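Local coordinates for uncharacterized protein (PDB 5AZ0) that probably catalyses the NAD(P)H-dependent reduction of aldehydes and ketones, as a silkworm aldo-keto reductase with a TIM-barrel fold, at residues 136-141 / 323-328; 197-202 / 309-314; 64-69 / 282-287. All coordinates share one frame; numbering follows the deposited sequence.

Interaction 1: residues 136-141 / 323-328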
loop_
_atom_site.group_PDB
_atom_site.type_symbol
_atom_site.label_atom_id
_atom_site.label_comp_id
_atom_site.label_asym_id
_atom_site.label_seq_id
_atom_site.Cartn_x
_atom_site.Cartn_y
_atom_site.Cartn_z
ATOM N N MET A 136 -9.603 -3.713 2.887
ATOM C CA MET A 136 -10.022 -4.733 1.966
ATOM C C MET A 136 -9.006 -4.872 0.887
ATOM O O MET A 136 -8.781 -3.967 0.054
ATOM C CB MET A 136 -11.432 -4.445 1.468
ATOM C CG MET A 136 -12.088 -5.691 0.805
ATOM S SD MET A 136 -13.659 -5.340 -0.018
ATOM C CE MET A 136 -14.543 -4.253 1.119
ATOM N N HIS A 137 -8.200 -5.952 0.974
ATOM C CA HIS A 137 -7.020 -6.082 0.121
ATOM C C HIS A 137 -7.379 -6.028 -1.390
ATOM O O HIS A 137 -6.713 -5.357 -2.131
ATOM C CB HIS A 137 -6.266 -7.339 0.452
ATOM C CG HIS A 137 -4.814 -7.264 0.189
ATOM N ND1 HIS A 137 -3.895 -7.882 1.007
ATOM C CD2 HIS A 137 -4.105 -6.631 -0.768
ATOM C CE1 HIS A 137 -2.678 -7.641 0.551
ATOM N NE2 HIS A 137 -2.771 -6.865 -0.515
ATOM N N TRP A 138 -8.463 -6.709 -1.777
ATOM C CA TRP A 138 -9.011 -6.641 -3.139
ATOM C C TRP A 138 -10.484 -6.692 -3.068
ATOM O O TRP A 138 -11.033 -7.199 -2.096
ATOM C CB TRP A 138 -8.552 -7.810 -4.015
ATOM C CG TRP A 138 -7.123 -7.778 -4.258
ATOM C CD1 TRP A 138 -6.151 -8.203 -3.423
ATOM C CD2 TRP A 138 -6.454 -7.284 -5.438
ATOM N NE1 TRP A 138 -4.893 -8.031 -4.019
ATOM C CE2 TRP A 138 -5.064 -7.436 -5.239
ATOM C CE3 TRP A 138 -6.902 -6.759 -6.653
ATOM C CZ2 TRP A 138 -4.119 -7.049 -6.187
ATOM C CZ3 TRP A 138 -5.954 -6.352 -7.615
ATOM C CH2 TRP A 138 -4.579 -6.498 -7.371
ATOM N N PRO A 139 -11.168 -6.171 -4.107
ATOM C CA PRO A 139 -12.618 -6.163 -4.126
ATOM C C PRO A 139 -13.253 -7.560 -4.430
ATOM O O PRO A 139 -14.469 -7.776 -4.183
ATOM C CB PRO A 139 -12.935 -5.091 -5.200
ATOM C CG PRO A 139 -11.773 -5.087 -6.071
ATOM C CD PRO A 139 -10.592 -5.379 -5.211
ATOM N N MET A 140 -12.461 -8.497 -4.936
ATOM C CA MET A 140 -12.977 -9.856 -5.264
ATOM C C MET A 140 -13.135 -10.692 -3.973
ATOM O O MET A 140 -12.409 -10.499 -2.986
ATOM C CB MET A 140 -12.070 -10.600 -6.242
ATOM C CG MET A 140 -11.701 -9.818 -7.470
ATOM S SD MET A 140 -10.221 -8.822 -7.353
ATOM C CE MET A 140 -8.853 -9.916 -7.007
ATOM N N SER A 141 -14.106 -11.590 -4.028
ATOM C CA SER A 141 -14.408 -12.568 -3.018
ATOM C C SER A 141 -14.184 -13.959 -3.624
ATOM O O SER A 141 -14.993 -14.406 -4.434
ATOM C CB SER A 141 -15.842 -12.415 -2.613
ATOM O OG SER A 141 -16.757 -12.764 -3.683
ATOM N N ASN A 323 -15.873 -8.406 -9.793
ATOM C CA ASN A 323 -15.186 -7.281 -9.131
ATOM C C ASN A 323 -13.695 -7.190 -9.355
ATOM O O ASN A 323 -13.022 -6.282 -8.827
ATOM C CB ASN A 323 -15.552 -7.228 -7.636
ATOM C CG ASN A 323 -16.981 -6.847 -7.408
ATOM O OD1 ASN A 323 -17.759 -7.526 -6.717
ATOM N ND2 ASN A 323 -17.319 -5.707 -7.879
ATOM N N TYR A 324 -13.147 -8.022 -10.233
ATOM C CA TYR A 324 -11.833 -7.740 -10.716
ATOM C C TYR A 324 -11.780 -6.291 -11.202
ATOM O O TYR A 324 -12.668 -5.857 -11.958
ATOM C CB TYR A 324 -11.496 -8.597 -11.877
ATOM C CG TYR A 324 -10.124 -8.342 -12.456
ATOM C CD1 TYR A 324 -8.982 -8.845 -11.852
ATOM C CD2 TYR A 324 -9.968 -7.684 -13.666
ATOM C CE1 TYR A 324 -7.716 -8.659 -12.380
ATOM C CE2 TYR A 324 -8.723 -7.505 -14.227
ATOM C CZ TYR A 324 -7.583 -7.986 -13.596
ATOM O OH TYR A 324 -6.309 -7.833 -14.179
ATOM N N PRO A 325 -10.772 -5.523 -10.746
ATOM C CA PRO A 325 -10.906 -4.064 -10.885
ATOM C C PRO A 325 -10.371 -3.485 -12.175
ATOM O O PRO A 325 -10.806 -2.425 -12.555
ATOM C CB PRO A 325 -10.103 -3.506 -9.676
ATOM C CG PRO A 325 -9.073 -4.576 -9.425
ATOM C CD PRO A 325 -9.749 -5.902 -9.731
ATOM N N PHE A 326 -9.427 -4.154 -12.798
ATOM C CA PHE A 326 -8.730 -3.579 -13.919
ATOM C C PHE A 326 -9.412 -3.927 -15.274
ATOM O O PHE A 326 -10.299 -4.795 -15.333
ATOM C CB PHE A 326 -7.282 -4.048 -13.904
ATOM C CG PHE A 326 -6.601 -3.947 -12.560
ATOM C CD1 PHE A 326 -6.795 -2.829 -11.711
ATOM C CD2 PHE A 326 -5.763 -4.973 -12.133
ATOM C CE1 PHE A 326 -6.142 -2.747 -10.490
ATOM C CE2 PHE A 326 -5.109 -4.892 -10.925
ATOM C CZ PHE A 326 -5.301 -3.773 -10.105
ATOM N N ASP A 327 -8.970 -3.260 -16.335
ATOM C CA ASP A 327 -9.479 -3.546 -17.716
ATOM C C ASP A 327 -9.106 -4.958 -18.072
ATOM O O ASP A 327 -8.024 -5.364 -17.786
ATOM C CB ASP A 327 -8.910 -2.552 -18.777
ATOM C CG ASP A 327 -9.595 -1.161 -18.718
ATOM O OD1 ASP A 327 -10.723 -1.031 -18.161
ATOM O OD2 ASP A 327 -8.991 -0.180 -19.218
ATOM N N VAL A 328 -10.027 -5.717 -18.633
ATOM C CA VAL A 328 -9.763 -7.112 -18.971
ATOM C C VAL A 328 -9.085 -7.214 -20.353
ATOM O O VAL A 328 -9.466 -6.515 -21.273
ATOM C CB VAL A 328 -11.113 -7.889 -18.914
ATOM C CG1 VAL A 328 -10.971 -9.364 -19.311
ATOM C CG2 VAL A 328 -11.703 -7.795 -17.495
HETATM O O HOH W 1 -17.393 -10.282 -5.727
#
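Trp138, Pro139 and Met140 lie in the loop that leaves barrel strand 133-136, and they meet Asn323 to Phe326 of the C-terminal segment. In aldo-keto reductases, C-terminal loops of this kind help to frame the substrate pocket at the C-terminal ends of the barrel strands. The indole is turned edge-on to its partners. Its CZ3 lies 3.6 Å from CZ of Phe326 and 4.0 Å from CG of Pro325. The two aromatic planes are steeply inclined, at 75°, in an oblique pair. Pro325 CG therefore touches both rings, at the edge of the indole and over a face of Phe326, near its rim. Met140 reaches across from the same loop. Its chain is bent at chi2 (90°) and chi3 (60°). SD comes 3.8 Å from CD of Pro325, and CG lies 3.6 Å from N of Tyr324. Pro139 CG packs 3.3 Å from O of Asn323, and Gln181 of helix 179-188 donates a hydrogen bond to that oxygen. Trp318 and Trp106 add further aromatic surface around Trp138. At one side a water lies within hydrogen-bonding distance of both segments, 3.0 Å from Asn323 OD1 and 3.3 Å from Ser141 OG. The two loops are thus joined mainly by apolar carbon, sulfur and ring surfaces, and a water bridges Asn323 and Ser141 between them.

Interaction 2: residues 197-202 / 309-314. With ACT (acetate ion), chain G; ACT (acetate ion), chain D.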
loop_
_atom_site.group_PDB
_atom_site.type_symbol
_atom_site.label_atom_id
_atom_site.label_comp_id
_atom_site.label_asym_id
_atom_site.label_seq_id
_atom_site.Cartn_x
_atom_site.Cartn_y
_atom_site.Cartn_z
ATOM N N GLN A 197 -5.871 2.213 -1.471
ATOM C CA GLN A 197 -4.464 1.856 -1.759
ATOM C C GLN A 197 -4.377 1.153 -3.076
ATOM O O GLN A 197 -4.958 0.075 -3.238
ATOM C CB GLN A 197 -3.809 1.001 -0.636
ATOM C CG GLN A 197 -2.375 0.675 -0.939
ATOM C CD GLN A 197 -1.621 -0.102 0.179
ATOM O OE1 GLN A 197 -0.964 -1.059 -0.109
ATOM N NE2 GLN A 197 -1.644 0.389 1.400
ATOM N N ILE A 198 -3.576 1.732 -3.988
ATOM C CA ILE A 198 -3.523 1.297 -5.380
ATOM C C ILE A 198 -2.139 1.468 -5.931
ATOM O O ILE A 198 -1.316 2.179 -5.374
ATOM C CB ILE A 198 -4.453 2.154 -6.289
ATOM C CG1 ILE A 198 -4.217 3.656 -6.039
ATOM C CG2 ILE A 198 -5.876 1.780 -6.063
ATOM C CD1 ILE A 198 -4.981 4.585 -6.919
ATOM N N GLU A 199 -1.881 0.873 -7.087
ATOM C CA GLU A 199 -0.636 1.214 -7.807
ATOM C C GLU A 199 -0.658 2.602 -8.387
ATOM O O GLU A 199 -1.579 2.951 -9.116
ATOM C CB GLU A 199 -0.374 0.224 -8.925
ATOM C CG GLU A 199 0.941 0.504 -9.692
ATOM C CD GLU A 199 1.152 -0.469 -10.906
ATOM O OE1 GLU A 199 0.484 -1.544 -10.998
ATOM O OE2 GLU A 199 1.947 -0.113 -11.796
ATOM N N VAL A 200 0.338 3.405 -8.019
ATOM C CA VAL A 200 0.612 4.686 -8.667
ATOM C C VAL A 200 2.109 4.798 -8.816
ATOM O O VAL A 200 2.880 4.505 -7.893
ATOM C CB VAL A 200 0.136 5.895 -7.884
ATOM C CG1 VAL A 200 -0.043 7.112 -8.832
ATOM C CG2 VAL A 200 -1.193 5.611 -7.199
ATOM N N ASN A 201 2.522 5.207 -10.001
ATOM C CA ASN A 201 3.949 5.418 -10.383
ATOM C C ASN A 201 4.022 6.329 -11.668
ATOM O O ASN A 201 3.021 6.956 -12.064
ATOM C CB ASN A 201 4.662 4.060 -10.522
ATOM C CG ASN A 201 3.923 3.128 -11.459
ATOM O OD1 ASN A 201 3.755 3.449 -12.665
ATOM N ND2 ASN A 201 3.534 1.946 -10.962
ATOM N N LEU A 202 5.218 6.548 -12.213
ATOM C CA LEU A 202 5.359 7.522 -13.296
ATOM C C LEU A 202 4.655 7.078 -14.629
ATOM O O LEU A 202 4.196 7.921 -15.356
ATOM C CB LEU A 202 6.809 7.904 -13.476
ATOM C CG LEU A 202 7.374 8.683 -12.318
ATOM C CD1 LEU A 202 8.879 8.690 -12.438
ATOM C CD2 LEU A 202 6.819 10.112 -12.251
ATOM N N GLY A 309 -0.231 4.401 -19.054
ATOM C CA GLY A 309 -1.115 3.315 -18.769
ATOM C C GLY A 309 -0.482 1.956 -18.512
ATOM O O GLY A 309 -1.222 1.015 -18.279
ATOM N N PHE A 310 0.836 1.847 -18.476
ATOM C CA PHE A 310 1.503 0.560 -18.207
ATOM C C PHE A 310 1.390 0.166 -16.694
ATOM O O PHE A 310 1.910 0.867 -15.819
ATOM C CB PHE A 310 2.998 0.666 -18.572
ATOM C CG PHE A 310 3.721 -0.651 -18.494
ATOM C CD1 PHE A 310 4.265 -1.107 -17.285
ATOM C CD2 PHE A 310 3.855 -1.465 -19.635
ATOM C CE1 PHE A 310 4.875 -2.375 -17.202
ATOM C CE2 PHE A 310 4.483 -2.723 -19.568
ATOM C CZ PHE A 310 4.994 -3.182 -18.353
ATOM N N ARG A 311 0.720 -0.935 -16.411
ATOM C CA ARG A 311 0.390 -1.352 -15.058
ATOM C C ARG A 311 1.385 -2.455 -14.657
ATOM O O ARG A 311 1.447 -3.517 -15.272
ATOM C CB ARG A 311 -1.034 -1.856 -15.043
ATOM C CG ARG A 311 -1.510 -2.206 -13.656
ATOM C CD ARG A 311 -2.898 -2.739 -13.730
ATOM N NE ARG A 311 -3.867 -1.694 -14.017
ATOM C CZ ARG A 311 -4.330 -0.808 -13.136
ATOM N NH1 ARG A 311 -3.903 -0.805 -11.847
ATOM N NH2 ARG A 311 -5.238 0.105 -13.544
ATOM N N THR A 312 2.221 -2.140 -13.683
ATOM C CA THR A 312 3.232 -3.074 -13.157
ATOM C C THR A 312 2.608 -4.311 -12.531
ATOM O O THR A 312 3.131 -5.386 -12.701
ATOM C CB THR A 312 4.112 -2.350 -12.139
ATOM O OG1 THR A 312 4.764 -1.234 -12.786
ATOM C CG2 THR A 312 5.119 -3.298 -11.528
ATOM N N VAL A 313 1.462 -4.157 -11.843
ATOM C CA VAL A 313 0.820 -5.280 -11.083
ATOM C C VAL A 313 -0.555 -5.628 -11.659
ATOM O O VAL A 313 -1.533 -4.913 -11.438
ATOM C CB VAL A 313 0.708 -4.945 -9.553
ATOM C CG1 VAL A 313 -0.025 -6.051 -8.790
ATOM C CG2 VAL A 313 2.088 -4.707 -8.937
ATOM N N ARG A 314 -0.623 -6.707 -12.430
ATOM C CA ARG A 314 -1.839 -7.028 -13.208
ATOM C C ARG A 314 -2.012 -8.510 -13.127
ATOM O O ARG A 314 -1.472 -9.272 -13.899
ATOM C CB ARG A 314 -1.764 -6.538 -14.665
ATOM C CG ARG A 314 -3.061 -6.798 -15.466
ATOM C CD ARG A 314 -2.921 -6.480 -16.972
ATOM N NE ARG A 314 -2.715 -5.050 -17.201
ATOM C CZ ARG A 314 -3.668 -4.132 -17.329
ATOM N NH1 ARG A 314 -4.946 -4.460 -17.280
ATOM N NH2 ARG A 314 -3.329 -2.871 -17.549
HETATM C C ACT G . 0.080 -3.685 -18.393
HETATM O O ACT G . -0.594 -2.614 -18.603
HETATM O OXT ACT G . -0.219 -4.677 -17.658
HETATM C CH3 ACT G . 1.401 -3.790 -19.013
HETATM C C ACT D . -7.089 0.502 -9.751
HETATM O O ACT D . -5.764 0.399 -9.696
HETATM O OXT ACT D . -7.893 0.331 -8.791
HETATM C CH3 ACT D . -7.859 0.839 -10.997
HETATM O O HOH W 2 -2.202 -2.385 -10.259
HETATM O O HOH W 3 3.815 1.078 -14.025
#
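Glu199 ends strand 195-199 of the TIM barrel, and its carboxylate grips the backbone of Thr312 and Val313 in the C-terminal loop. CG stands anti to the backbone N (chi1 -178°), and the chain beyond CG is extended and brings the carboxylate to the loop backbone. Thr312 N donates to Glu199 OE2 at 2.8 Å, on the syn lone pair. Val313 N donates to Glu199 OE1 at 2.9 Å, also on the syn side but 34° out of the carboxylate plane. Two successive amides thus share one carboxylate, one on each oxygen. Glu199 OE2 takes a further bond on its anti lone pair, from Asn201 ND2 at 2.7 Å. Three N-H donors would favour the charged form of Glu199.

The second shell fixes this grip. Asn201 also bonds Leu204 N and Ser224 O, which holds its amide in place. One water bonds Glu199 OE1, Val313 O and Arg311 NH1, accepting from the arginine. It links the glutamate to the arginine, whose NH1 stays 4.5 Å from Glu199 OE1, beyond a salt bridge. A second water joins Asn201 OD1 to Phe310 O. Further out, Arg311 makes a cation-pi contact with Phe326. An acetate, probably from the crystallisation liquor, is held by Arg311 N, Arg314 NE and Arg314 NH2. Its CH3 lies over one face of the Phe310 ring, 3.3 Å above the plane and offset toward the rim.

Interaction 3: residues 64-69 / 282-287. With ACT (acetate ion), chain H; ACT (acetate ion), chain K.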
loop_
_atom_site.group_PDB
_atom_site.type_symbol
_atom_site.label_atom_id
_atom_site.label_comp_id
_atom_site.label_asym_id
_atom_site.label_seq_id
_atom_site.Cartn_x
_atom_site.Cartn_y
_atom_site.Cartn_z
ATOM N N ILE A 64 15.521 5.808 12.535
ATOM C CA ILE A 64 15.669 7.169 11.888
ATOM C C ILE A 64 14.434 8.045 11.828
ATOM O O ILE A 64 14.571 9.250 11.542
ATOM C CB ILE A 64 16.323 7.145 10.485
ATOM C CG1 ILE A 64 15.444 6.454 9.428
ATOM C CG2 ILE A 64 17.680 6.428 10.569
ATOM C CD1 ILE A 64 16.021 6.485 8.014
ATOM N N GLY A 65 13.237 7.472 12.074
ATOM C CA GLY A 65 11.988 8.273 12.122
ATOM C C GLY A 65 10.766 7.809 11.287
ATOM O O GLY A 65 9.805 8.507 11.201
ATOM N N TYR A 66 10.794 6.632 10.708
ATOM C CA TYR A 66 9.601 6.082 10.064
ATOM C C TYR A 66 8.649 5.637 11.202
ATOM O O TYR A 66 9.066 5.056 12.228
ATOM C CB TYR A 66 9.927 4.886 9.234
ATOM C CG TYR A 66 10.534 5.096 7.864
ATOM C CD1 TYR A 66 11.816 5.660 7.674
ATOM C CD2 TYR A 66 9.862 4.611 6.723
ATOM C CE1 TYR A 66 12.397 5.701 6.373
ATOM C CE2 TYR A 66 10.401 4.703 5.478
ATOM C CZ TYR A 66 11.678 5.226 5.275
ATOM O OH TYR A 66 12.119 5.243 3.934
ATOM N N ARG A 67 7.395 5.963 11.020
ATOM C CA ARG A 67 6.301 5.543 11.897
ATOM C C ARG A 67 5.199 4.702 11.251
ATOM O O ARG A 67 4.478 3.981 11.972
ATOM C CB ARG A 67 5.711 6.775 12.474
ATOM C CG ARG A 67 6.698 7.617 13.310
ATOM C CD ARG A 67 7.219 6.854 14.545
ATOM N NE ARG A 67 8.232 7.617 15.300
ATOM C CZ ARG A 67 9.548 7.412 15.223
ATOM N NH1 ARG A 67 10.096 6.465 14.451
ATOM N NH2 ARG A 67 10.338 8.154 15.979
ATOM N N HIS A 68 5.147 4.715 9.908
ATOM C CA HIS A 68 4.109 4.080 9.134
ATOM C C HIS A 68 4.634 2.770 8.598
ATOM O O HIS A 68 5.610 2.725 7.851
ATOM C CB HIS A 68 3.626 5.063 8.024
ATOM C CG HIS A 68 2.582 4.548 7.077
ATOM N ND1 HIS A 68 1.972 5.400 6.166
ATOM C CD2 HIS A 68 2.013 3.316 6.894
ATOM C CE1 HIS A 68 1.137 4.698 5.416
ATOM N NE2 HIS A 68 1.135 3.440 5.838
ATOM N N ILE A 69 3.958 1.684 8.986
ATOM C CA ILE A 69 4.281 0.343 8.587
ATOM C C ILE A 69 3.074 -0.314 7.890
ATOM O O ILE A 69 2.024 -0.437 8.470
ATOM C CB ILE A 69 4.629 -0.513 9.838
ATOM C CG1 ILE A 69 5.804 0.063 10.607
ATOM C CG2 ILE A 69 4.981 -1.942 9.417
ATOM C CD1 ILE A 69 5.908 -0.557 12.004
ATOM N N SER A 282 20.305 1.933 3.285
ATOM C CA SER A 282 20.635 3.205 2.602
ATOM C C SER A 282 19.399 3.655 1.767
ATOM O O SER A 282 19.110 4.820 1.715
ATOM C CB SER A 282 21.908 3.098 1.743
ATOM O OG SER A 282 21.917 1.876 1.055
ATOM N N ARG A 283 18.696 2.714 1.143
ATOM C CA ARG A 283 17.436 3.036 0.428
ATOM C C ARG A 283 16.345 3.541 1.362
ATOM O O ARG A 283 15.712 4.565 1.100
ATOM C CB ARG A 283 17.022 1.856 -0.401
ATOM C CG ARG A 283 17.885 1.786 -1.664
ATOM C CD ARG A 283 17.741 0.430 -2.310
ATOM N NE ARG A 283 18.557 0.232 -3.504
ATOM C CZ ARG A 283 18.921 -0.964 -3.986
ATOM N NH1 ARG A 283 18.586 -2.109 -3.378
ATOM N NH2 ARG A 283 19.650 -1.023 -5.091
ATOM N N VAL A 284 16.255 2.933 2.538
ATOM C CA VAL A 284 15.345 3.406 3.560
ATOM C C VAL A 284 15.625 4.830 3.851
ATOM O O VAL A 284 14.732 5.666 3.907
ATOM C CB VAL A 284 15.476 2.583 4.852
ATOM C CG1 VAL A 284 14.699 3.165 5.990
ATOM C CG2 VAL A 284 15.001 1.182 4.602
ATOM N N LEU A 285 16.882 5.144 4.053
ATOM C CA LEU A 285 17.236 6.542 4.383
ATOM C C LEU A 285 16.962 7.526 3.220
ATOM O O LEU A 285 16.470 8.651 3.397
ATOM C CB LEU A 285 18.731 6.600 4.758
ATOM C CG LEU A 285 19.296 7.978 5.067
ATOM C CD1 LEU A 285 18.454 8.692 6.092
ATOM C CD2 LEU A 285 20.793 7.891 5.468
ATOM N N GLU A 286 17.390 7.093 2.054
ATOM C CA GLU A 286 17.271 7.870 0.778
ATOM C C GLU A 286 15.769 8.152 0.505
ATOM O O GLU A 286 15.391 9.319 0.381
ATOM C CB GLU A 286 17.922 7.054 -0.348
ATOM C CG GLU A 286 18.125 7.719 -1.720
ATOM C CD GLU A 286 18.304 6.716 -2.879
ATOM O OE1 GLU A 286 18.545 5.523 -2.648
ATOM O OE2 GLU A 286 18.201 7.107 -4.060
ATOM N N ASN A 287 14.913 7.099 0.572
ATOM C CA ASN A 287 13.440 7.266 0.395
ATOM C C ASN A 287 12.810 8.290 1.281
ATOM O O ASN A 287 11.837 8.910 0.860
ATOM C CB ASN A 287 12.701 5.945 0.499
ATOM C CG ASN A 287 13.131 4.990 -0.554
ATOM O OD1 ASN A 287 13.714 5.416 -1.525
ATOM N ND2 ASN A 287 12.919 3.704 -0.362
HETATM C C ACT H . 7.734 10.229 17.722
HETATM O O ACT H . 7.084 9.851 16.684
HETATM O OXT ACT H . 8.848 9.747 18.062
HETATM C CH3 ACT H . 7.172 11.297 18.617
HETATM C C ACT K . 15.873 -3.657 -1.923
HETATM O O ACT K . 15.925 -2.577 -2.564
HETATM O OXT ACT K . 16.705 -3.854 -1.049
HETATM C CH3 ACT K . 14.815 -4.714 -2.114
HETATM O O HOH W 4 11.985 3.179 2.432
#
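Tyr66 points its ring edge at the helix 281-287, and its hydroxyl donates a hydrogen bond to the backbone oxygen of Val284. The OH to Val284 O distance is 2.6 Å. The donor lies in the carbonyl plane, on a lone pair, and the acceptor lies in the plane of the tyrosine ring. Val284 packs against the same ring. Its CG1 comes 3.4 Å from CE1 of Tyr66, a close apolar contact, and the two side chains cross obliquely. The hydroxyl has a second partner. A water donates to Tyr66 OH at 2.6 Å and accepts from Asn287 ND2 at 3.0 Å, so Asn287, three residues on from Val284, is tied to the same phenol. Asn287 CB also approaches this hydroxyl.

Ile64 adds a second, purely apolar patch. Its CG1 stands between the backbone N and the carbonyl carbon (chi1 67°), and CD1 beyond it meets the helix. CD1 lies 3.8 Å from CD1 of Leu285 and 4.1 Å from CG1 of Val284. The Ile64 and Leu285 side chains cross at about a right angle.

Gly65, with positive phi, is the C-prime residue of a Schellman motif that ends helix 51-64. The chain then turns through Tyr66 into barrel strand 68-70. The contact therefore sets helix 281-287 against this helix-to-strand turn. Ala61 of helix 51-64 and Tyr22 of strand 22-23 each touch both Tyr66 and Val284.

From the N terminus, interaction 3 opens first, at 64-69 between helix 51-64 and strand 68-70. Residues 136-141 then begin interaction 1, and 197-202 begin interaction 2. Interaction 3 closes at 282-287, interaction 2 at 309-314 and interaction 1 at 323-328. Interaction 2 is therefore nested within interaction 1, while interaction 3 crosses both. Interactions 1 and 2 touch each other and bind successive parts of the C-terminal segment to the ends of strands 133-136 and 195-199. Interaction 3 lies on the opposite side of the chain's centre from interaction 1, about 30 Å away between centres. It brings helix 281-287 back to the start of the barrel.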